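Side-chain contacts in SusD homolog (PDB 3SGH), which probably binds glycans at the cell surface, as a SusD-like outer-membrane lipoprotein with a helix-rich, alpha-alpha superhelical fold: residues D150-I155 against Q208-E213; I197-S200 against Y206-T209; N263-P268 against D361-D366; S287-I292 against T296-Y301; S391-K396 against V410-W415. All blocks are in the same frame, centred on the assembly; numbering follows the deposited sequence. Where two conformers were deposited one is given.

Interactions 1 and 2 come first along the chain. Interaction 1 joins helix 140-162 to helix 204-217. Interaction 2 closes the short turn between helices 181-198 and 204-217. Both finish on helix 204-217 and share Gln208 and Thr209. The turn after residue 200 falls inside the 52-residue, largely helical span closed by interaction 1. Interaction 3 then ties the loop at 263-268 to helix 360-364, closing a long excursion. Interaction 4 is nested inside that excursion and joins two nearby loop pieces. Interaction 5 follows in series and packs loop 391-396 on helix 403-417. Interactions 3 and 5 touch each other, through Tyr363 with Gln413 and through the backbones of Asp366 and Lys396.

Interaction 1 (D150-I155 against Q208-E213); sequences DLDNAI and QTKAQE
Asp152 and Lys210 mark the nearest approach of the two backbones, with their CA atoms 9.7 Å apart. Both segments are inner parts of longer helices. The gap is wide enough that only side chains meet. Asp152 points toward helix 204-217. Its OD2 lies 4.2 Å from Lys210 CE. The amine is no closer: Asp152 OD2 to Lys210 NZ is 4.5 Å, beyond a salt bridge. Bends at chi2 and chi4 bring Lys210 CE and NZ near Asp152 and a water. Glu213 brings a like charge, its OE1 4.3 Å from Asp152 OD2. The water sits among the three groups. It donates to Asp152 OD2 at 2.6 Å and accepts from Lys210 NZ at 3.0 Å. Its distance to Glu213 OE1 is so short that this bond is doubtful. Lys192 forms salt bridges with Asp152 OD1 and with Glu213 OE1, probably easing the repulsion between the two carboxylates. This is a small, water-mediated, charged surface contact between two helices of the alpha-alpha superhelix. Lys192 belongs to helix 181-198, which also packs against Leu151, Ile155 and Ala211 and so bridges the two helices, while helix 100-120 packs against Asp150, Leu151 and Asn153.

Interaction 2 (I197-S200 against Y206-T209); sequences IRIS and YAQT
Ser200 and Ala207 make the closest contact, with the methyl CB of Ala207 3.5 Å from Ser200 CA. The same methyl lies 3.7 Å from Ser200 CB. The backbones are close here, and the two CA atoms are 5.0 Å apart. The small alanine side chain is consistent with so close an approach. Beside this pair, Ile199 meets Tyr206. The end of the isoleucine, CD1, reaches Tyr206 CD2 at 3.8 Å and touches CE2 at nearly the same range. It approaches the ring at a slant. Ile199 CG1 also comes to 4.4 Å from the Ala207 methyl. CG1 of Ile199 sits between the backbone N and the carbonyl carbon, chi1 70°, and the extended chain beyond it carries CD1 to the ring.

In the next shell, Ile199 is the first residue to leave helical backbone angles at the end of helix 181-198. Ser200 holds the turn: its OG donates to Ile197 O at 2.6 Å, and its backbone N donates to the same oxygen. Trp144 and Phe148 of helix 140-162 pack on Ile199, and the Tyr206 ring stacks with His145. The contact thus seals the tip of a helical hairpin. No hydrogen bond crosses it, which implies that apolar fit joins the two segments, while Ser200 OG bonds within its own turn and, weakly, to Lys332 NZ.

Interaction 3 (N263-P268 against D361-D366); sequences NDPRRP and DDYLAD
Tyr363 buries far more surface here than any other residue, and it meets Asp264, Pro265 and Arg266 together. It stands on helix 360-364 with CB pointing toward 263-268. CG lies anti to the backbone N, chi1 -171°, and the hydroxyl reaches Asp264 and Arg266. The hydroxyl OH of Tyr363 donates a weak hydrogen bond to Asp264 OD2 at 2.7 Å. Carboxylate and ring planes are turned 52° apart. Nearer the CB end of the ring, Pro265 CD rests 3.7 Å from Tyr363 CD1. The guanidinium of Arg266 stands nearly upright to the ring, at 81°, and has Tyr363 OH at its edge.

The aspartate begins a type I beta turn, Asp264 to Arg267, just after a Schellman motif at Asn263 ends the preceding helix. Its OD1 makes a capping bond with Arg266 N through the anti lone pair. Through the syn lone pair the same OD1 takes a nearly straight bond from Arg266 NE at 2.9 Å, in the guanidinium plane. Arg266 NH2 completes the side-on grip with a salt bridge to Asp264 OD2, also 2.9 Å. These bonds from Arg266 probably hold the carboxylate against rotation and set OD2 in place for the tyrosine hydroxyl. With a leucine here, the Arg266 guanidinium would probably be left without its charged mate, and the Tyr363 hydroxyl would lose an acceptor.

Beyond the two segments, Gln413 of helix 403-417 bonds to both Tyr363 OH and Arg266 NH2. Ser351 takes Arg266 NH1, and Phe352 meets the Tyr363 ring.

Interaction 4 (S287-I292 against T296-Y301); sequences SGSAEI and TVYANY
Glu291 and Tyr298 form the tight part of this contact. The hydroxyl OH of Tyr298 donates to Glu291 OE2 at 2.5 Å, a very short hydrogen bond. The two side chains meet end-on from their two loops. OE2 of Glu291 lies at the ring edge, near the ring plane, while the carboxylate as a whole is turned 48° from that plane. The glutamate reaches this place by folding: CG lies between its backbone N and carbonyl carbon, chi1 87°, and the chain bends again at chi2. The other oxygen, OE1, is bonded to Asn385 ND2, so both oxygens are held and the carboxylate is unlikely to turn freely.

Both segments are loop, part of the long irregular excursion between helix 267-270 and strand 314-317. Two successive type I beta turns, Thr296 to Ala299 and Tyr298 to Tyr301, carry the tyrosine. Within them Val297 CG1 lies 4.0 Å above one face of the Tyr298 ring. Tyr298 CD1 in turn lies over the centre of the Tyr301 ring, and His382 also meets the Tyr298 ring.

Ser289 makes a much looser contact, with its CB 3.8 Å from Tyr298 OH. Its own hydroxyl turns back and donates to Glu291 O at 2.7 Å, almost in line with the carbonyl bond. With an alanine here that bond is gone, and the backbone that presents the glutamate would probably be freer to shift. Ser289 and Tyr298 are buried, whereas Glu291 is partly exposed and lies on the solvent side. Next to it, Ile292 CB points away from 296-301, and its side chain touches Asn55.

Interaction 5 (S391-K396 against V410-W415); sequences SSITIK and VLTQKW
Ile393 and Thr412 carry the first of two van der Waals contacts. The branch methyl CG2 of Ile393 lies 3.8 Å from Thr412 OG1 and touches CB of the same threonine at 4.1 Å. The two side chains lie alongside each other, running opposite ways. The second contact is between Ile395 and Gln413. Here CG1 of the isoleucine comes to 3.9 Å from Gln413 NE2, at a slant. The glutamine is folded at chi2, -67°, which brings its amide up beside the loop. All four residues are buried.

No hydrogen bond joins 391-396 to 410-415, but the loop is bonded to the preceding turn of the same helix. There Thr394 O bonds to Arg409 NE and Ser391 OG to Glu408 OE2. Ser391 OG also receives a weak bond from Ile393 N, and Ile393 O bonds to Tyr262 OH. Thr412 OG1 bonds to Glu408 O, one turn earlier in its own helix. The amide of Gln413 is occupied at both ends, by Tyr363 OH and Arg266 NH2.

The contact thus lays an irregular strip of loop, with no strand or helix of its own, along one side of helix 403-417. Apolar carbons rest on polar atoms that already have partners. The isoleucines probably help to keep solvent from these polar atoms of Thr412 and Gln413.

Interaction 1 (D150-I155 against Q208-E213)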
# COMPACT_ATOMS: atom_id res chain seq x y z
N ASP A 150 -0.24 -14.15 15.17
CA ASP A 150 0.14 -13.11 16.11
C ASP A 150 -0.95 -12.03 16.12
O ASP A 150 -1.30 -11.46 17.16
CB ASP A 150 1.49 -12.53 15.73
CG ASP A 150 2.66 -13.47 16.11
OD1 ASP A 150 2.47 -14.37 16.96
OD2 ASP A 150 3.76 -13.28 15.57
N LEU A 151 -1.50 -11.77 14.95
CA LEU A 151 -2.54 -10.75 14.82
C LEU A 151 -3.76 -11.23 15.60
O LEU A 151 -4.40 -10.45 16.29
CB LEU A 151 -2.85 -10.50 13.34
CG LEU A 151 -3.91 -9.43 13.07
CD1 LEU A 151 -3.58 -8.11 13.70
CD2 LEU A 151 -4.11 -9.28 11.53
N ASP A 152 -4.09 -12.53 15.54
CA ASP A 152 -5.24 -13.02 16.32
C ASP A 152 -5.05 -12.85 17.83
O ASP A 152 -6.00 -12.58 18.59
CB ASP A 152 -5.51 -14.50 15.99
CG ASP A 152 -6.25 -14.68 14.65
OD1 ASP A 152 -6.90 -13.71 14.19
OD2 ASP A 152 -6.19 -15.81 14.06
N ASN A 153 -3.82 -13.05 18.27
CA ASN A 153 -3.47 -12.87 19.67
C ASN A 153 -3.68 -11.41 20.07
O ASN A 153 -4.25 -11.14 21.10
CB ASN A 153 -2.02 -13.24 19.92
CG ASN A 153 -1.69 -13.28 21.41
OD1 ASN A 153 -2.15 -14.20 22.11
ND2 ASN A 153 -0.91 -12.28 21.92
N ALA A 154 -3.23 -10.47 19.23
CA ALA A 154 -3.42 -9.04 19.48
C ALA A 154 -4.90 -8.68 19.53
O ALA A 154 -5.34 -7.94 20.45
CB ALA A 154 -2.71 -8.24 18.43
N ILE A 155 -5.68 -9.23 18.60
CA ILE A 155 -7.12 -9.04 18.54
C ILE A 155 -7.80 -9.50 19.83
O ILE A 155 -8.67 -8.80 20.34
CB ILE A 155 -7.77 -9.70 17.27
CG1 ILE A 155 -7.35 -8.90 16.02
CG2 ILE A 155 -9.27 -9.81 17.42
CD1 ILE A 155 -7.63 -9.60 14.66
N GLN A 208 -10.60 -17.38 3.07
CA GLN A 208 -11.99 -17.22 3.39
C GLN A 208 -12.25 -17.29 4.89
O GLN A 208 -13.01 -16.47 5.44
CB GLN A 208 -12.87 -18.25 2.66
CG GLN A 208 -14.35 -18.10 3.01
CD GLN A 208 -15.29 -18.96 2.12
OE1 GLN A 208 -14.83 -19.72 1.28
NE2 GLN A 208 -16.61 -18.82 2.33
N THR A 209 -11.71 -18.31 5.53
CA THR A 209 -11.87 -18.46 6.97
C THR A 209 -11.39 -17.25 7.74
O THR A 209 -12.10 -16.70 8.59
CB THR A 209 -11.16 -19.70 7.48
OG1 THR A 209 -11.75 -20.84 6.86
CG2 THR A 209 -11.34 -19.85 9.01
N LYS A 210 -10.18 -16.79 7.45
CA LYS A 210 -9.69 -15.59 8.10
C LYS A 210 -10.53 -14.32 7.80
O LYS A 210 -10.79 -13.49 8.72
CB LYS A 210 -8.24 -15.31 7.72
CG LYS A 210 -7.26 -16.37 8.18
CD LYS A 210 -7.15 -16.40 9.69
CE LYS A 210 -6.13 -17.38 10.20
NZ LYS A 210 -6.71 -18.66 10.67
N ALA A 211 -10.96 -14.17 6.56
CA ALA A 211 -11.74 -12.99 6.15
C ALA A 211 -13.08 -12.96 6.91
O ALA A 211 -13.52 -11.91 7.41
CB ALA A 211 -11.97 -12.96 4.66
N GLN A 212 -13.73 -14.11 6.97
CA GLN A 212 -15.01 -14.23 7.68
C GLN A 212 -14.86 -13.96 9.19
O GLN A 212 -15.69 -13.25 9.78
CB GLN A 212 -15.72 -15.55 7.36
CG GLN A 212 -16.22 -15.53 5.93
CD GLN A 212 -16.90 -16.76 5.41
OE1 GLN A 212 -17.31 -16.77 4.25
NE2 GLN A 212 -17.07 -17.77 6.24
N GLU A 213 -13.81 -14.48 9.80
CA GLU A 213 -13.48 -14.11 11.17
C GLU A 213 -13.32 -12.62 11.35
O GLU A 213 -13.81 -12.04 12.33
CB GLU A 213 -12.22 -14.81 11.65
CG GLU A 213 -12.39 -16.31 11.89
CD GLU A 213 -11.06 -17.03 12.08
OE1 GLU A 213 -9.97 -16.38 12.11
OE2 GLU A 213 -11.09 -18.27 12.19
O HOH W 1 -8.02 -17.46 13.12

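Interaction 2 (I197-S200 against Y206-T209)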
# COMPACT_ATOMS: atom_id res chain seq x y z
N ILE A 197 -7.51 -11.27 1.88
CA ILE A 197 -7.74 -11.02 0.45
C ILE A 197 -6.42 -11.17 -0.32
O ILE A 197 -6.38 -11.79 -1.38
CB ILE A 197 -8.39 -9.62 0.20
CG1 ILE A 197 -9.89 -9.69 0.61
CG2 ILE A 197 -8.18 -9.14 -1.29
CD1 ILE A 197 -10.80 -10.48 -0.41
N ARG A 198 -5.33 -10.70 0.26
CA ARG A 198 -4.05 -10.73 -0.47
C ARG A 198 -3.57 -12.13 -0.77
O ARG A 198 -2.98 -12.37 -1.85
CB ARG A 198 -2.99 -9.96 0.26
CG ARG A 198 -1.71 -9.88 -0.61
CD ARG A 198 -0.92 -8.75 -0.37
NE ARG A 198 -1.64 -7.51 -0.50
CZ ARG A 198 -1.22 -6.41 0.08
NH1 ARG A 198 -0.07 -6.44 0.79
NH2 ARG A 198 -1.91 -5.27 -0.04
N ILE A 199 -3.79 -13.05 0.19
CA ILE A 199 -3.42 -14.46 0.01
C ILE A 199 -4.52 -15.40 -0.53
O ILE A 199 -4.31 -16.66 -0.59
CB ILE A 199 -2.74 -15.05 1.27
CG1 ILE A 199 -3.72 -15.21 2.43
CG2 ILE A 199 -1.53 -14.19 1.70
CD1 ILE A 199 -3.25 -16.31 3.41
N SER A 200 -5.62 -14.80 -1.02
CA SER A 200 -6.84 -15.53 -1.33
C SER A 200 -6.71 -16.29 -2.64
O SER A 200 -7.43 -17.28 -2.86
CB SER A 200 -8.05 -14.61 -1.37
OG SER A 200 -7.95 -13.62 -2.37
N TYR A 206 -8.27 -21.11 3.29
CA TYR A 206 -7.68 -20.50 4.50
C TYR A 206 -8.01 -19.00 4.53
O TYR A 206 -8.37 -18.46 5.58
CB TYR A 206 -6.18 -20.73 4.54
CG TYR A 206 -5.44 -20.13 5.70
CD1 TYR A 206 -5.21 -20.87 6.86
CD2 TYR A 206 -4.94 -18.85 5.64
CE1 TYR A 206 -4.49 -20.31 7.93
CE2 TYR A 206 -4.23 -18.32 6.67
CZ TYR A 206 -4.01 -19.01 7.79
OH TYR A 206 -3.29 -18.39 8.81
N ALA A 207 -7.90 -18.34 3.38
CA ALA A 207 -8.21 -16.93 3.27
C ALA A 207 -9.68 -16.62 3.63
O ALA A 207 -9.97 -15.65 4.33
CB ALA A 207 -7.90 -16.40 1.89
N GLN A 208 -10.60 -17.38 3.07
CA GLN A 208 -11.99 -17.22 3.39
C GLN A 208 -12.25 -17.29 4.89
O GLN A 208 -13.01 -16.47 5.44
CB GLN A 208 -12.87 -18.25 2.66
CG GLN A 208 -14.35 -18.10 3.01
CD GLN A 208 -15.29 -18.96 2.12
OE1 GLN A 208 -14.83 -19.72 1.28
NE2 GLN A 208 -16.61 -18.82 2.33
N THR A 209 -11.71 -18.31 5.53
CA THR A 209 -11.87 -18.46 6.97
C THR A 209 -11.39 -17.25 7.74
O THR A 209 -12.10 -16.70 8.59
CB THR A 209 -11.16 -19.70 7.48
OG1 THR A 209 -11.75 -20.84 6.86
CG2 THR A 209 -11.34 -19.85 9.01

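Interaction 3 (N263-P268 against D361-D366)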
# COMPACT_ATOMS: atom_id res chain seq x y z
N ASN A 263 -14.19 12.34 -14.83
CA ASN A 263 -14.47 13.69 -14.30
C ASN A 263 -14.61 13.64 -12.80
O ASN A 263 -15.52 14.22 -12.22
CB ASN A 263 -15.74 14.27 -14.97
CG ASN A 263 -15.55 14.44 -16.46
OD1 ASN A 263 -14.52 14.94 -16.88
ND2 ASN A 263 -16.54 14.04 -17.24
N ASP A 264 -13.66 12.95 -12.16
CA ASP A 264 -13.80 12.54 -10.76
C ASP A 264 -13.71 13.74 -9.84
O ASP A 264 -12.70 14.45 -9.83
CB ASP A 264 -12.71 11.50 -10.42
CG ASP A 264 -13.00 10.70 -9.17
OD1 ASP A 264 -13.29 11.30 -8.08
OD2 ASP A 264 -12.93 9.45 -9.24
N PRO A 265 -14.75 13.94 -9.03
CA PRO A 265 -14.74 15.12 -8.17
C PRO A 265 -13.74 15.08 -7.05
O PRO A 265 -13.54 16.09 -6.38
CB PRO A 265 -16.16 15.17 -7.59
CG PRO A 265 -16.87 14.00 -8.04
CD PRO A 265 -16.03 13.20 -8.98
N ARG A 266 -13.11 13.93 -6.82
CA ARG A 266 -12.02 13.88 -5.86
C ARG A 266 -10.73 14.51 -6.36
O ARG A 266 -9.82 14.69 -5.56
CB ARG A 266 -11.78 12.44 -5.42
CG ARG A 266 -12.92 11.93 -4.54
CD ARG A 266 -12.79 10.40 -4.37
NE ARG A 266 -13.12 9.75 -5.62
CZ ARG A 266 -13.42 8.46 -5.74
NH1 ARG A 266 -13.37 7.64 -4.68
NH2 ARG A 266 -13.76 8.00 -6.92
N ARG A 267 -10.61 14.81 -7.66
CA ARG A 267 -9.38 15.39 -8.19
C ARG A 267 -8.82 16.57 -7.37
O ARG A 267 -7.64 16.52 -6.99
CB ARG A 267 -9.50 15.72 -9.67
CG ARG A 267 -9.51 14.45 -10.59
CD ARG A 267 -9.79 14.83 -12.04
NE ARG A 267 -11.12 15.42 -12.15
CZ ARG A 267 -11.60 15.98 -13.24
NH1 ARG A 267 -10.85 16.08 -14.34
NH2 ARG A 267 -12.83 16.50 -13.23
N PRO A 268 -9.64 17.61 -7.08
CA PRO A 268 -9.11 18.74 -6.31
C PRO A 268 -8.73 18.42 -4.87
O PRO A 268 -7.95 19.20 -4.26
CB PRO A 268 -10.25 19.78 -6.34
CG PRO A 268 -11.47 19.02 -6.69
CD PRO A 268 -10.97 17.90 -7.61
N ASP A 361 -23.62 10.49 -5.41
CA ASP A 361 -24.86 9.95 -6.00
C ASP A 361 -24.77 9.99 -7.50
O ASP A 361 -24.96 8.99 -8.19
CB ASP A 361 -26.09 10.79 -5.60
CG ASP A 361 -26.72 10.34 -4.29
OD1 ASP A 361 -26.18 9.46 -3.60
OD2 ASP A 361 -27.79 10.90 -3.96
N ASP A 362 -24.45 11.16 -8.03
CA ASP A 362 -24.42 11.33 -9.46
C ASP A 362 -23.20 10.63 -10.05
O ASP A 362 -23.28 10.06 -11.13
CB ASP A 362 -24.48 12.83 -9.84
CG ASP A 362 -25.88 13.46 -9.60
OD1 ASP A 362 -26.86 12.78 -9.17
OD2 ASP A 362 -25.97 14.68 -9.85
N TYR A 363 -22.08 10.62 -9.32
CA TYR A 363 -20.92 9.81 -9.73
C TYR A 363 -21.28 8.34 -9.89
O TYR A 363 -20.89 7.69 -10.87
CB TYR A 363 -19.80 9.95 -8.67
CG TYR A 363 -18.47 9.36 -9.04
CD1 TYR A 363 -17.60 10.03 -9.90
CD2 TYR A 363 -18.05 8.14 -8.53
CE1 TYR A 363 -16.38 9.47 -10.24
CE2 TYR A 363 -16.83 7.61 -8.84
CZ TYR A 363 -16.00 8.25 -9.70
OH TYR A 363 -14.78 7.66 -9.97
N LEU A 364 -22.00 7.79 -8.92
CA LEU A 364 -22.32 6.38 -8.92
C LEU A 364 -23.36 6.02 -9.98
O LEU A 364 -23.60 4.82 -10.22
CB LEU A 364 -22.84 5.95 -7.54
CG LEU A 364 -21.74 5.73 -6.48
CD1 LEU A 364 -22.33 5.55 -5.06
CD2 LEU A 364 -20.93 4.51 -6.84
N ALA A 365 -24.00 7.04 -10.54
CA ALA A 365 -24.98 6.87 -11.62
C ALA A 365 -24.32 6.98 -13.00
O ALA A 365 -25.03 6.87 -14.03
CB ALA A 365 -26.09 7.93 -11.50
N ASP A 366 -23.01 7.19 -13.04
CA ASP A 366 -22.31 7.39 -14.31
C ASP A 366 -22.04 6.06 -15.01
O ASP A 366 -21.16 5.30 -14.61
CB ASP A 366 -21.00 8.16 -14.10
CG ASP A 366 -20.31 8.51 -15.39
OD1 ASP A 366 -20.45 7.78 -16.40
OD2 ASP A 366 -19.55 9.52 -15.40

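Interaction 4 (S287-I292 against T296-Y301)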
# COMPACT_ATOMS: atom_id res chain seq x y z
N SER A 287 5.54 7.50 -15.11
CA SER A 287 6.57 6.82 -14.35
C SER A 287 7.30 5.95 -15.36
O SER A 287 6.65 5.32 -16.21
CB SER A 287 5.95 5.97 -13.25
OG SER A 287 6.95 5.35 -12.48
N GLY A 288 8.62 5.99 -15.36
CA GLY A 288 9.35 5.24 -16.36
C GLY A 288 9.22 5.93 -17.74
O GLY A 288 8.92 5.28 -18.75
N SER A 289 9.45 7.23 -17.76
CA SER A 289 9.22 8.05 -18.96
C SER A 289 10.19 7.73 -20.10
O SER A 289 11.25 7.12 -19.89
CB SER A 289 9.32 9.53 -18.54
OG SER A 289 10.45 9.74 -17.72
N ALA A 290 9.82 8.15 -21.31
CA ALA A 290 10.65 7.96 -22.50
C ALA A 290 12.00 8.62 -22.33
O ALA A 290 13.00 8.10 -22.79
CB ALA A 290 9.94 8.46 -23.75
N GLU A 291 12.02 9.80 -21.71
CA GLU A 291 13.26 10.45 -21.34
C GLU A 291 13.64 10.20 -19.86
O GLU A 291 12.78 9.95 -19.00
CB GLU A 291 13.16 11.95 -21.64
CG GLU A 291 12.58 12.86 -20.55
CD GLU A 291 11.12 12.55 -20.15
OE1 GLU A 291 10.37 11.89 -20.94
OE2 GLU A 291 10.71 13.06 -19.06
N ILE A 292 14.93 10.25 -19.56
CA ILE A 292 15.41 10.09 -18.15
C ILE A 292 14.66 11.13 -17.29
O ILE A 292 14.60 12.29 -17.66
CB ILE A 292 16.95 10.33 -18.05
CG1 ILE A 292 17.70 9.19 -18.73
CG2 ILE A 292 17.38 10.50 -16.64
CD1 ILE A 292 19.15 9.48 -19.07
N THR A 296 13.46 19.12 -12.41
CA THR A 296 13.06 20.46 -12.83
C THR A 296 12.07 20.42 -14.00
O THR A 296 11.19 21.29 -14.09
CB THR A 296 14.27 21.31 -13.21
OG1 THR A 296 14.94 20.69 -14.33
CG2 THR A 296 15.23 21.42 -12.01
N VAL A 297 12.18 19.40 -14.84
CA VAL A 297 11.28 19.22 -16.00
C VAL A 297 9.81 19.05 -15.55
O VAL A 297 8.91 19.60 -16.18
CB VAL A 297 11.77 18.01 -16.85
CG1 VAL A 297 10.74 17.56 -17.86
CG2 VAL A 297 13.12 18.40 -17.54
N TYR A 298 9.62 18.33 -14.44
CA TYR A 298 8.31 17.97 -13.95
C TYR A 298 7.85 18.82 -12.77
O TYR A 298 6.81 18.57 -12.15
CB TYR A 298 8.29 16.48 -13.64
CG TYR A 298 8.32 15.62 -14.91
CD1 TYR A 298 7.30 15.72 -15.88
CD2 TYR A 298 9.34 14.72 -15.14
CE1 TYR A 298 7.32 14.94 -17.04
CE2 TYR A 298 9.37 13.92 -16.31
CZ TYR A 298 8.34 14.04 -17.25
OH TYR A 298 8.34 13.20 -18.38
N ALA A 299 8.58 19.89 -12.48
CA ALA A 299 8.31 20.69 -11.28
C ALA A 299 6.88 21.24 -11.25
O ALA A 299 6.28 21.34 -10.18
CB ALA A 299 9.37 21.85 -11.13
N ASN A 300 6.33 21.61 -12.40
CA ASN A 300 5.01 22.24 -12.48
C ASN A 300 3.87 21.34 -12.98
O ASN A 300 2.79 21.84 -13.29
CB ASN A 300 5.11 23.51 -13.33
CG ASN A 300 6.17 24.45 -12.82
OD1 ASN A 300 6.26 24.68 -11.62
ND2 ASN A 300 6.99 24.97 -13.71
N TYR A 301 4.10 20.03 -13.02
CA TYR A 301 3.04 19.09 -13.21
C TYR A 301 2.23 18.96 -11.90
O TYR A 301 2.63 19.50 -10.87
CB TYR A 301 3.60 17.73 -13.67
CG TYR A 301 4.03 17.67 -15.14
CD1 TYR A 301 4.95 18.61 -15.67
CD2 TYR A 301 3.59 16.63 -16.00
CE1 TYR A 301 5.37 18.56 -17.00
CE2 TYR A 301 4.03 16.56 -17.31
CZ TYR A 301 4.91 17.54 -17.80
OH TYR A 301 5.35 17.50 -19.09

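Interaction 5 (S391-K396 against V410-W415)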
# COMPACT_ATOMS: atom_id res chain seq x y z
N SER A 391 -7.93 0.12 -19.60
CA SER A 391 -9.24 -0.09 -18.97
C SER A 391 -10.39 0.66 -19.64
O SER A 391 -10.24 1.82 -20.05
CB SER A 391 -9.17 0.32 -17.50
OG SER A 391 -10.34 -0.02 -16.80
N SER A 392 -11.55 0.01 -19.71
CA SER A 392 -12.75 0.65 -20.21
C SER A 392 -13.84 0.63 -19.16
O SER A 392 -15.03 0.90 -19.49
CB SER A 392 -13.21 -0.07 -21.47
OG SER A 392 -13.25 -1.49 -21.28
N ILE A 393 -13.45 0.33 -17.92
CA ILE A 393 -14.43 0.07 -16.85
C ILE A 393 -15.16 1.35 -16.45
O ILE A 393 -14.55 2.39 -16.18
CB ILE A 393 -13.78 -0.69 -15.64
CG1 ILE A 393 -14.79 -1.52 -14.86
CG2 ILE A 393 -13.01 0.26 -14.72
CD1 ILE A 393 -15.39 -2.76 -15.67
N THR A 394 -16.48 1.27 -16.38
CA THR A 394 -17.31 2.39 -16.01
C THR A 394 -17.65 2.33 -14.53
O THR A 394 -17.43 1.32 -13.88
CB THR A 394 -18.62 2.39 -16.87
OG1 THR A 394 -19.29 1.14 -16.70
CG2 THR A 394 -18.28 2.62 -18.34
N ILE A 395 -18.22 3.40 -14.00
CA ILE A 395 -18.45 3.51 -12.56
C ILE A 395 -19.70 2.82 -12.04
O ILE A 395 -19.65 2.05 -11.06
CB ILE A 395 -18.55 4.99 -12.15
CG1 ILE A 395 -17.25 5.76 -12.52
CG2 ILE A 395 -18.88 5.13 -10.60
CD1 ILE A 395 -17.49 7.25 -12.74
N LYS A 396 -20.84 3.08 -12.69
CA LYS A 396 -22.13 2.54 -12.22
C LYS A 396 -22.08 1.02 -12.13
O LYS A 396 -21.66 0.35 -13.07
CB LYS A 396 -23.28 2.94 -13.15
CG LYS A 396 -24.69 2.47 -12.71
CD LYS A 396 -25.52 2.03 -13.92
CE LYS A 396 -27.03 2.17 -13.71
NZ LYS A 396 -27.52 1.58 -12.42
N VAL A 410 -14.72 -3.11 -8.85
CA VAL A 410 -14.40 -3.03 -7.42
C VAL A 410 -12.95 -2.54 -7.17
O VAL A 410 -12.70 -1.61 -6.41
CB VAL A 410 -14.70 -4.37 -6.73
CG1 VAL A 410 -14.08 -4.47 -5.33
CG2 VAL A 410 -16.24 -4.61 -6.70
N LEU A 411 -11.97 -3.21 -7.78
CA LEU A 411 -10.58 -2.89 -7.53
C LEU A 411 -10.12 -1.55 -8.10
O LEU A 411 -9.23 -0.91 -7.52
CB LEU A 411 -9.68 -4.02 -8.03
CG LEU A 411 -9.95 -5.31 -7.29
CD1 LEU A 411 -8.96 -6.38 -7.76
CD2 LEU A 411 -9.87 -5.10 -5.79
N THR A 412 -10.72 -1.10 -9.19
CA THR A 412 -10.43 0.26 -9.69
C THR A 412 -10.90 1.36 -8.72
O THR A 412 -10.13 2.30 -8.41
CB THR A 412 -11.00 0.47 -11.11
OG1 THR A 412 -10.44 -0.52 -11.97
CG2 THR A 412 -10.64 1.88 -11.66
N GLN A 413 -12.16 1.31 -8.28
CA GLN A 413 -12.64 2.29 -7.28
C GLN A 413 -11.91 2.12 -5.94
O GLN A 413 -11.62 3.09 -5.26
CB GLN A 413 -14.16 2.24 -7.11
CG GLN A 413 -14.89 2.76 -8.31
CD GLN A 413 -14.68 4.27 -8.52
OE1 GLN A 413 -14.52 4.99 -7.57
NE2 GLN A 413 -14.64 4.72 -9.76
N LYS A 414 -11.57 0.89 -5.59
CA LYS A 414 -10.79 0.70 -4.36
C LYS A 414 -9.45 1.43 -4.46
O LYS A 414 -8.97 2.06 -3.49
CB LYS A 414 -10.56 -0.78 -4.10
CG LYS A 414 -9.67 -1.07 -2.89
CD LYS A 414 -9.36 -2.59 -2.88
CE LYS A 414 -8.39 -3.01 -1.82
NZ LYS A 414 -7.97 -4.43 -2.01
N TRP A 415 -8.82 1.29 -5.63
CA TRP A 415 -7.51 1.88 -5.89
C TRP A 415 -7.57 3.40 -5.86
O TRP A 415 -6.71 4.05 -5.25
CB TRP A 415 -7.00 1.34 -7.20
CG TRP A 415 -5.83 2.06 -7.77
CD1 TRP A 415 -4.56 2.12 -7.26
CD2 TRP A 415 -5.81 2.76 -9.00
NE1 TRP A 415 -3.75 2.81 -8.13
CE2 TRP A 415 -4.51 3.24 -9.19
CE3 TRP A 415 -6.78 3.04 -9.97
CZ2 TRP A 415 -4.17 3.99 -10.30
CZ3 TRP A 415 -6.41 3.74 -11.09
CH2 TRP A 415 -5.13 4.20 -11.24